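Local structure of DNA-3-methyladenine glycosidase (Bacillus halodurans, 2H56) at residues A[24-29]-A[203-208]; A[43-48]-A[160-165]; A[175-180]-A[188-193]. The protein belongs to the HhH-GPD superfamily of base excision DNA repair proteins and has a mostly helical fold with one small two-stranded sheet. All coordinates share one frame; numbering follows the deposited sequence.

Contact 1 (A[24-29]-A[203-208]); sequences KTIVAQ and TVACLY
Ile26 meets Val204, Ala205 and Tyr208 through a single atom, its end methyl CD1. The contact is apolar and buried. It is closest over the backbone of the second helix. Ile26 CD1 lies 3.8 Å from Ala205 N and 3.9 Å from Ala205 CA. Two methyls flank this point: Val204 CG1 and Ala205 CB are each 4.2 Å from Ile26 CD1. The first torsion of Ile26 (chi1 64°) sets CG1 between the backbone N and the carbonyl carbon, and the extended second torsion (chi2 160°) carries CD1 on to the helix. Val204 turns CG1 anti to its own N (chi1 -179°), which brings this branch to the isoleucine. The fit is looser toward Tyr208, where Ile26 CD1 approaches ring atom CD2 obliquely at 4.4 Å. The OH of Tyr208 is hydrogen-bonded to Gly41 O. The other side of 24-29 is quite different. There Lys24, Ala28 and Gln29 are exposed. Ile26 is one of several side chains of helix 21-27 that pack on helix 202-219; Glu22 and Val23 also touch Val204, and Val23 reaches Tyr208. Leu33 and Ile37 of helix 31-40 touch Ile26 as well, as does Tyr201 from a loop. Val43, from strand 43-46, packs on Tyr208.

Contact 2 (A[43-48]-A[160-165]); sequences VQLPTK and GRLDVL
This is a small, partly buried, mainly apolar contact between a strand and a loop, close to the centre of the folded chain. Strand 43-46 and the residues just after it face the loop that joins helix 148-157 to helix 170-180. Two pairs make it, Leu45 with Leu162 and Thr47 with Gly160. Leu45 CD2 meets Leu162 CD2 at 3.5 Å, methyl to methyl, with the two side chains set aslant to one another. Leu45 points at the loop, and CG anti to its backbone N (chi1 -173°) extends the side chain toward Leu162. The CB of Leu162 points along the interface, and its CD2 branch turns in to reach the strand. Farther along, Thr47 OG1 lies 4.3 Å from Gly160 CA. Here the alpha carbons of Thr47 and Gly160 are 5.8 Å apart, the nearest pair of the two segments. Within the loop Arg161 and Asp163 form a side-on salt bridge. Arg161 NE bonds to Asp163 OD1 at 3.0 Å. Arg161 NH2 bonds to Asp163 OD2 at 3.0 Å, on the syn lone pair of OD2. Arg161 NH1 also makes a weak hydrogen bond to Ala131 O. Strand 43-46 pairs antiparallel with strand 13-16, whose Arg14 and Phe16 also touch Leu162. Behind the loop, Thr203 of helix 202-219 bonds to the backbone of Arg161, Leu162 and Val164.

Contact 3 (A[175-180]-A[188-193]); sequences GAKWLY and KKLLIY
Two successive helices, 170-180 and 187-195, joined by a short loop, pack against each other here. Their short segments cross at 72°, with the axes 8.6 Å apart at closest approach. Leu190 is the main side chain of the contact. Its CD1 lies over the backbone of the first helix, 3.7 Å from Lys177 CA and 3.8 Å from Ala176 O. That carbonyl is also the acceptor for Tyr180 N within its own helix. The other branch of Leu190, CD2, reaches Tyr180 CB at 4.2 Å. Ala176 CB packs on both leucines, 4.1 Å from Leu190 CB and 4.3 Å from Leu191 CB. Lys177 passes Leu190 at about a right angle, with CG 4.2 Å from Leu190 CD1, and its amine end leads away. The ring of Tyr180 also leads away from the segment, stacks with His194 and hydrogen-bonds through OH to Asp30. Leu191 continues inward to Leu209 of helix 202-219. The arrangement is leucine-centred packing between successive helices of the mostly helical HhH-GPD fold.

How the contacts relate
Contact 1 joins parts near the two ends of the chain, bringing helix 21-27 to helix 202-219. Contacts 2 and 3 both fall within the sequence it spans, one after the other. The centres of contacts 1 and 2 are 12 Å apart, and the two touch, for example where Leu207 CD1 packs on Gln44 O. Contact 3 lies about 13 Å from contact 1, centre to centre, without touching it, and its helix 187-195 directly precedes helix 202-219. The centres of contacts 2 and 3 are 19 Å apart, but the two meet where Leu165 packs on Leu191. Helix 202-219 therefore links the N-terminal helix and two-stranded sheet to helices 170-180 and 187-195, which precede it.

Contact 1 (A[24-29]-A[203-208])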
loop_
_atom_site.group_PDB
_atom_site.type_symbol
_atom_site.label_atom_id
_atom_site.label_comp_id
_atom_site.label_asym_id
_atom_site.label_seq_id
_atom_site.Cartn_x
_atom_site.Cartn_y
_atom_site.Cartn_z
ATOM N N LYS A 24 -3.928 -9.828 -17.987
ATOM C CA LYS A 24 -4.644 -9.866 -19.256
ATOM C C LYS A 24 -5.893 -9.008 -19.173
ATOM O O LYS A 24 -6.227 -8.304 -20.116
ATOM C CB LYS A 24 -5.010 -11.300 -19.678
ATOM C CG LYS A 24 -3.797 -12.218 -19.969
ATOM C CD LYS A 24 -3.515 -12.473 -21.439
ATOM C CE LYS A 24 -2.752 -13.826 -21.652
ATOM N NZ LYS A 24 -2.522 -14.230 -23.091
ATOM N N THR A 25 -6.546 -9.024 -18.022
ATOM C CA THR A 25 -7.720 -8.202 -17.814
ATOM C C THR A 25 -7.388 -6.724 -17.829
ATOM O O THR A 25 -8.050 -5.961 -18.544
ATOM C CB THR A 25 -8.417 -8.558 -16.535
ATOM O OG1 THR A 25 -9.013 -9.838 -16.708
ATOM C CG2 THR A 25 -9.497 -7.546 -16.212
ATOM N N ILE A 26 -6.353 -6.322 -17.097
ATOM C CA ILE A 26 -6.033 -4.893 -16.979
ATOM C C ILE A 26 -5.534 -4.302 -18.279
ATOM O O ILE A 26 -5.676 -3.119 -18.501
ATOM C CB ILE A 26 -5.017 -4.580 -15.859
ATOM C CG1 ILE A 26 -3.657 -5.213 -16.130
ATOM C CG2 ILE A 26 -5.547 -5.033 -14.501
ATOM C CD1 ILE A 26 -2.536 -4.537 -15.338
ATOM N N VAL A 27 -4.975 -5.120 -19.158
ATOM C CA VAL A 27 -4.512 -4.591 -20.439
ATOM C C VAL A 27 -5.520 -4.752 -21.539
ATOM O O VAL A 27 -5.312 -4.203 -22.603
ATOM C CB VAL A 27 -3.179 -5.223 -20.918
ATOM C CG1 VAL A 27 -2.131 -5.094 -19.811
ATOM C CG2 VAL A 27 -3.387 -6.668 -21.347
ATOM N N ALA A 28 -6.624 -5.464 -21.310
ATOM C CA ALA A 28 -7.597 -5.712 -22.417
ATOM C C ALA A 28 -8.013 -4.448 -23.179
ATOM O O ALA A 28 -8.116 -4.448 -24.387
ATOM C CB ALA A 28 -8.820 -6.425 -21.903
ATOM N N GLN A 29 -8.243 -3.371 -22.461
ATOM C CA GLN A 29 -8.746 -2.163 -23.063
ATOM C C GLN A 29 -7.768 -1.028 -22.872
ATOM O O GLN A 29 -8.188 0.122 -22.796
ATOM C CB GLN A 29 -10.092 -1.799 -22.455
ATOM C CG GLN A 29 -11.058 -2.969 -22.321
ATOM C CD GLN A 29 -12.395 -2.507 -21.812
ATOM O OE1 GLN A 29 -13.374 -2.464 -22.542
ATOM N NE2 GLN A 29 -12.432 -2.105 -20.574
ATOM N N THR A 203 -5.129 -2.822 -8.335
ATOM C CA THR A 203 -3.888 -2.928 -7.599
ATOM C C THR A 203 -2.784 -3.448 -8.508
ATOM O O THR A 203 -1.642 -2.985 -8.406
ATOM C CB THR A 203 -4.009 -3.863 -6.375
ATOM O OG1 THR A 203 -5.066 -3.434 -5.499
ATOM C CG2 THR A 203 -2.712 -3.877 -5.586
ATOM N N VAL A 204 -3.103 -4.391 -9.404
ATOM C CA VAL A 204 -2.069 -4.949 -10.277
ATOM C C VAL A 204 -1.494 -3.858 -11.232
ATOM O O VAL A 204 -0.268 -3.725 -11.390
ATOM C CB VAL A 204 -2.560 -6.189 -11.066
ATOM C CG1 VAL A 204 -1.443 -6.719 -11.928
ATOM C CG2 VAL A 204 -3.067 -7.324 -10.121
ATOM N N ALA A 205 -2.367 -3.050 -11.829
ATOM C CA ALA A 205 -1.929 -1.870 -12.603
ATOM C C ALA A 205 -1.021 -0.985 -11.782
ATOM O O ALA A 205 -0.007 -0.489 -12.253
ATOM C CB ALA A 205 -3.125 -1.058 -13.060
ATOM N N CYS A 206 -1.401 -0.768 -10.533
ATOM C CA CYS A 206 -0.655 0.137 -9.678
ATOM C C CYS A 206 0.766 -0.340 -9.451
ATOM O O CYS A 206 1.683 0.466 -9.345
ATOM C CB CYS A 206 -1.376 0.329 -8.342
ATOM S SG CYS A 206 -2.891 1.316 -8.478
ATOM N N LEU A 207 0.949 -1.651 -9.358
ATOM C CA LEU A 207 2.281 -2.198 -9.271
ATOM C C LEU A 207 3.089 -1.786 -10.522
ATOM O O LEU A 207 4.250 -1.410 -10.422
ATOM C CB LEU A 207 2.229 -3.717 -9.142
ATOM C CG LEU A 207 1.569 -4.264 -7.881
ATOM C CD1 LEU A 207 1.488 -5.789 -7.945
ATOM C CD2 LEU A 207 2.331 -3.793 -6.673
ATOM N N TYR A 208 2.482 -1.825 -11.695
ATOM C CA TYR A 208 3.208 -1.438 -12.914
ATOM C C TYR A 208 3.437 0.058 -12.976
ATOM O O TYR A 208 4.477 0.525 -13.451
ATOM C CB TYR A 208 2.481 -1.926 -14.161
ATOM C CG TYR A 208 2.673 -3.407 -14.383
ATOM C CD1 TYR A 208 3.885 -3.894 -14.864
ATOM C CD2 TYR A 208 1.663 -4.319 -14.094
ATOM C CE1 TYR A 208 4.096 -5.219 -15.063
ATOM C CE2 TYR A 208 1.868 -5.688 -14.295
ATOM C CZ TYR A 208 3.090 -6.120 -14.777
ATOM O OH TYR A 208 3.320 -7.446 -14.968
#

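Contact 2 (A[43-48]-A[160-165])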
loop_
_atom_site.group_PDB
_atom_site.type_symbol
_atom_site.label_atom_id
_atom_site.label_comp_id
_atom_site.label_asym_id
_atom_site.label_seq_id
_atom_site.Cartn_x
_atom_site.Cartn_y
_atom_site.Cartn_z
ATOM N N VAL A 43 5.407 -8.347 -11.988
ATOM C CA VAL A 43 5.404 -7.602 -10.752
ATOM C C VAL A 43 5.059 -8.520 -9.602
ATOM O O VAL A 43 4.564 -9.636 -9.802
ATOM C CB VAL A 43 4.354 -6.498 -10.773
ATOM C CG1 VAL A 43 4.794 -5.395 -11.705
ATOM C CG2 VAL A 43 2.975 -7.072 -11.138
ATOM N N GLN A 44 5.300 -8.012 -8.397
ATOM C CA GLN A 44 5.081 -8.755 -7.187
ATOM C C GLN A 44 4.335 -7.938 -6.139
ATOM O O GLN A 44 4.286 -6.704 -6.193
ATOM C CB GLN A 44 6.399 -9.255 -6.645
ATOM C CG GLN A 44 7.499 -8.221 -6.528
ATOM C CD GLN A 44 8.769 -8.813 -5.880
ATOM O OE1 GLN A 44 8.970 -8.720 -4.664
ATOM N NE2 GLN A 44 9.605 -9.448 -6.693
ATOM N N LEU A 45 3.719 -8.663 -5.214
ATOM C CA LEU A 45 2.861 -8.084 -4.208
ATOM C C LEU A 45 3.173 -8.725 -2.889
ATOM O O LEU A 45 2.745 -9.839 -2.634
ATOM C CB LEU A 45 1.409 -8.362 -4.554
ATOM C CG LEU A 45 0.339 -7.692 -3.698
ATOM C CD1 LEU A 45 0.547 -6.191 -3.635
ATOM C CD2 LEU A 45 -1.002 -8.023 -4.306
ATOM N N PRO A 46 3.950 -8.041 -2.047
ATOM C CA PRO A 46 4.187 -8.604 -0.713
ATOM C C PRO A 46 2.919 -8.593 0.125
ATOM O O PRO A 46 2.158 -7.635 0.080
ATOM C CB PRO A 46 5.250 -7.691 -0.119
ATOM C CG PRO A 46 5.183 -6.427 -0.930
ATOM C CD PRO A 46 4.656 -6.768 -2.267
ATOM N N THR A 47 2.666 -9.692 0.819
ATOM C CA THR A 47 1.532 -9.779 1.725
ATOM C C THR A 47 2.021 -10.091 3.115
ATOM O O THR A 47 2.583 -11.181 3.370
ATOM C CB THR A 47 0.543 -10.874 1.322
ATOM O OG1 THR A 47 0.098 -10.633 -0.029
ATOM C CG2 THR A 47 -0.668 -10.927 2.339
ATOM N N LYS A 48 1.788 -9.138 4.009
ATOM C CA LYS A 48 2.070 -9.330 5.419
ATOM C C LYS A 48 1.057 -10.310 6.007
ATOM O O LYS A 48 -0.142 -10.096 5.937
ATOM C CB LYS A 48 2.012 -7.994 6.151
ATOM C CG LYS A 48 3.068 -6.954 5.678
ATOM C CD LYS A 48 4.050 -6.552 6.820
ATOM C CE LYS A 48 4.784 -5.218 6.566
ATOM N NZ LYS A 48 5.773 -4.926 7.649
ATOM N N GLY A 160 -3.729 -7.916 0.752
ATOM C CA GLY A 160 -3.599 -8.480 -0.606
ATOM C C GLY A 160 -4.803 -8.303 -1.534
ATOM O O GLY A 160 -5.060 -9.157 -2.413
ATOM N N ARG A 161 -5.516 -7.184 -1.357
ATOM C CA ARG A 161 -6.714 -6.875 -2.148
ATOM C C ARG A 161 -6.332 -6.290 -3.491
ATOM O O ARG A 161 -5.586 -5.355 -3.551
ATOM C CB ARG A 161 -7.598 -5.890 -1.396
ATOM C CG ARG A 161 -8.328 -6.507 -0.248
ATOM C CD ARG A 161 -9.509 -7.321 -0.751
ATOM N NE ARG A 161 -10.475 -6.437 -1.407
ATOM C CZ ARG A 161 -11.519 -5.864 -0.808
ATOM N NH1 ARG A 161 -11.804 -6.099 0.473
ATOM N NH2 ARG A 161 -12.305 -5.061 -1.512
ATOM N N LEU A 162 -6.857 -6.835 -4.574
ATOM C CA LEU A 162 -6.400 -6.435 -5.911
ATOM C C LEU A 162 -7.232 -5.301 -6.561
ATOM O O LEU A 162 -6.916 -4.848 -7.662
ATOM C CB LEU A 162 -6.353 -7.674 -6.815
ATOM C CG LEU A 162 -5.427 -8.797 -6.318
ATOM C CD1 LEU A 162 -5.299 -9.881 -7.326
ATOM C CD2 LEU A 162 -4.029 -8.246 -5.996
ATOM N N ASP A 163 -8.255 -4.814 -5.867
ATOM C CA ASP A 163 -9.215 -3.846 -6.434
ATOM C C ASP A 163 -9.124 -2.434 -5.780
ATOM O O ASP A 163 -10.130 -1.821 -5.415
ATOM C CB ASP A 163 -10.619 -4.411 -6.273
ATOM C CG ASP A 163 -11.005 -4.664 -4.796
ATOM O OD1 ASP A 163 -10.129 -4.783 -3.905
ATOM O OD2 ASP A 163 -12.217 -4.733 -4.537
ATOM N N VAL A 164 -7.898 -1.946 -5.656
ATOM C CA VAL A 164 -7.575 -0.710 -4.961
ATOM C C VAL A 164 -6.813 0.198 -5.942
ATOM O O VAL A 164 -5.925 -0.248 -6.650
ATOM C CB VAL A 164 -6.675 -1.040 -3.737
ATOM C CG1 VAL A 164 -6.247 0.234 -2.975
ATOM C CG2 VAL A 164 -7.372 -2.056 -2.792
ATOM N N LEU A 165 -7.175 1.462 -6.003
ATOM C CA LEU A 165 -6.467 2.438 -6.812
ATOM C C LEU A 165 -6.210 3.697 -5.951
ATOM O O LEU A 165 -7.137 4.483 -5.726
ATOM C CB LEU A 165 -7.348 2.776 -7.997
ATOM C CG LEU A 165 -6.895 3.763 -9.073
ATOM C CD1 LEU A 165 -5.809 3.180 -9.978
ATOM C CD2 LEU A 165 -8.117 4.158 -9.914
#

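Contact 3 (A[175-180]-A[188-193])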
loop_
_atom_site.group_PDB
_atom_site.type_symbol
_atom_site.label_atom_id
_atom_site.label_comp_id
_atom_site.label_asym_id
_atom_site.label_seq_id
_atom_site.Cartn_x
_atom_site.Cartn_y
_atom_site.Cartn_z
ATOM N N GLY A 175 3.845 7.760 -12.354
ATOM C CA GLY A 175 3.818 6.700 -13.354
ATOM C C GLY A 175 2.760 6.979 -14.408
ATOM O O GLY A 175 2.973 6.730 -15.588
ATOM N N ALA A 176 1.622 7.507 -13.972
ATOM C CA ALA A 176 0.531 7.820 -14.866
ATOM C C ALA A 176 0.947 8.867 -15.904
ATOM O O ALA A 176 0.724 8.689 -17.081
ATOM C CB ALA A 176 -0.673 8.294 -14.073
ATOM N N LYS A 177 1.547 9.957 -15.457
ATOM C CA LYS A 177 2.078 10.981 -16.364
ATOM C C LYS A 177 3.048 10.375 -17.370
ATOM O O LYS A 177 3.046 10.732 -18.536
ATOM C CB LYS A 177 2.790 12.092 -15.572
ATOM C CG LYS A 177 1.823 13.040 -14.887
ATOM C CD LYS A 177 2.428 13.764 -13.683
ATOM C CE LYS A 177 3.468 14.780 -14.066
ATOM N NZ LYS A 177 3.924 15.480 -12.840
ATOM N N TRP A 178 3.870 9.445 -16.908
ATOM C CA TRP A 178 4.914 8.852 -17.736
ATOM C C TRP A 178 4.273 7.987 -18.802
ATOM O O TRP A 178 4.584 8.092 -19.975
ATOM C CB TRP A 178 5.839 8.016 -16.846
ATOM C CG TRP A 178 7.044 7.484 -17.494
ATOM C CD1 TRP A 178 8.276 8.075 -17.553
ATOM C CD2 TRP A 178 7.166 6.230 -18.146
ATOM N NE1 TRP A 178 9.154 7.262 -18.220
ATOM C CE2 TRP A 178 8.493 6.119 -18.593
ATOM C CE3 TRP A 178 6.281 5.191 -18.413
ATOM C CZ2 TRP A 178 8.951 5.007 -19.281
ATOM C CZ3 TRP A 178 6.737 4.105 -19.105
ATOM C CH2 TRP A 178 8.058 4.017 -19.528
ATOM N N LEU A 179 3.333 7.165 -18.371
ATOM C CA LEU A 179 2.699 6.180 -19.231
ATOM C C LEU A 179 1.550 6.727 -20.125
ATOM O O LEU A 179 1.253 6.150 -21.150
ATOM C CB LEU A 179 2.191 5.049 -18.327
ATOM C CG LEU A 179 1.766 3.712 -18.935
ATOM C CD1 LEU A 179 2.951 3.001 -19.567
ATOM C CD2 LEU A 179 1.164 2.891 -17.828
ATOM N N TYR A 180 0.915 7.829 -19.738
ATOM C CA TYR A 180 -0.257 8.352 -20.454
ATOM C C TYR A 180 -0.159 9.842 -20.820
ATOM O O TYR A 180 -0.924 10.326 -21.641
ATOM C CB TYR A 180 -1.529 8.123 -19.622
ATOM C CG TYR A 180 -1.829 6.666 -19.342
ATOM C CD1 TYR A 180 -2.384 5.831 -20.313
ATOM C CD2 TYR A 180 -1.570 6.122 -18.088
ATOM C CE1 TYR A 180 -2.660 4.472 -20.027
ATOM C CE2 TYR A 180 -1.844 4.790 -17.799
ATOM C CZ TYR A 180 -2.377 3.967 -18.764
ATOM O OH TYR A 180 -2.602 2.650 -18.417
ATOM N N LYS A 188 -3.007 12.975 -11.169
ATOM C CA LYS A 188 -4.232 12.618 -10.460
ATOM C C LYS A 188 -5.346 12.329 -11.485
ATOM O O LYS A 188 -5.892 11.219 -11.542
ATOM C CB LYS A 188 -4.654 13.688 -9.447
ATOM C CG LYS A 188 -5.570 13.142 -8.358
ATOM C CD LYS A 188 -5.997 14.163 -7.302
ATOM C CE LYS A 188 -7.329 13.737 -6.598
ATOM N NZ LYS A 188 -7.297 13.776 -5.089
ATOM N N LYS A 189 -5.643 13.312 -12.324
ATOM C CA LYS A 189 -6.689 13.164 -13.318
ATOM C C LYS A 189 -6.433 11.998 -14.279
ATOM O O LYS A 189 -7.381 11.316 -14.686
ATOM C CB LYS A 189 -6.837 14.460 -14.107
ATOM C CG LYS A 189 -7.524 15.623 -13.369
ATOM C CD LYS A 189 -7.496 16.866 -14.242
ATOM C CE LYS A 189 -8.873 17.519 -14.385
ATOM N NZ LYS A 189 -9.252 18.319 -13.178
ATOM N N LEU A 190 -5.170 11.767 -14.657
ATOM C CA LEU A 190 -4.843 10.697 -15.625
ATOM C C LEU A 190 -5.171 9.368 -14.992
ATOM O O LEU A 190 -5.772 8.485 -15.600
ATOM C CB LEU A 190 -3.363 10.722 -16.022
ATOM C CG LEU A 190 -2.944 11.791 -17.037
ATOM C CD1 LEU A 190 -1.425 11.852 -17.208
ATOM C CD2 LEU A 190 -3.614 11.577 -18.377
ATOM N N LEU A 191 -4.749 9.252 -13.741
ATOM C CA LEU A 191 -4.963 8.054 -12.942
ATOM C C LEU A 191 -6.460 7.746 -12.726
ATOM O O LEU A 191 -6.879 6.609 -12.888
ATOM C CB LEU A 191 -4.232 8.240 -11.629
ATOM C CG LEU A 191 -3.935 7.090 -10.712
ATOM C CD1 LEU A 191 -3.352 5.867 -11.457
ATOM C CD2 LEU A 191 -2.988 7.655 -9.707
ATOM N N ILE A 192 -7.272 8.751 -12.400
ATOM C CA ILE A 192 -8.714 8.542 -12.281
ATOM C C ILE A 192 -9.319 8.073 -13.593
ATOM O O ILE A 192 -10.156 7.176 -13.607
ATOM C CB ILE A 192 -9.462 9.822 -11.854
ATOM C CG1 ILE A 192 -9.176 10.134 -10.379
ATOM C CG2 ILE A 192 -10.986 9.673 -12.117
ATOM C CD1 ILE A 192 -9.693 11.467 -9.923
ATOM N N TYR A 193 -8.891 8.679 -14.696
ATOM C CA TYR A 193 -9.496 8.420 -16.012
ATOM C C TYR A 193 -9.113 7.029 -16.520
ATOM O O TYR A 193 -9.985 6.189 -16.788
ATOM C CB TYR A 193 -9.057 9.513 -16.970
ATOM C CG TYR A 193 -9.628 9.454 -18.354
ATOM C CD1 TYR A 193 -8.969 8.753 -19.360
ATOM C CD2 TYR A 193 -10.784 10.161 -18.693
ATOM C CE1 TYR A 193 -9.458 8.718 -20.659
ATOM C CE2 TYR A 193 -11.285 10.133 -20.010
ATOM C CZ TYR A 193 -10.613 9.403 -20.989
ATOM O OH TYR A 193 -11.072 9.347 -22.307
#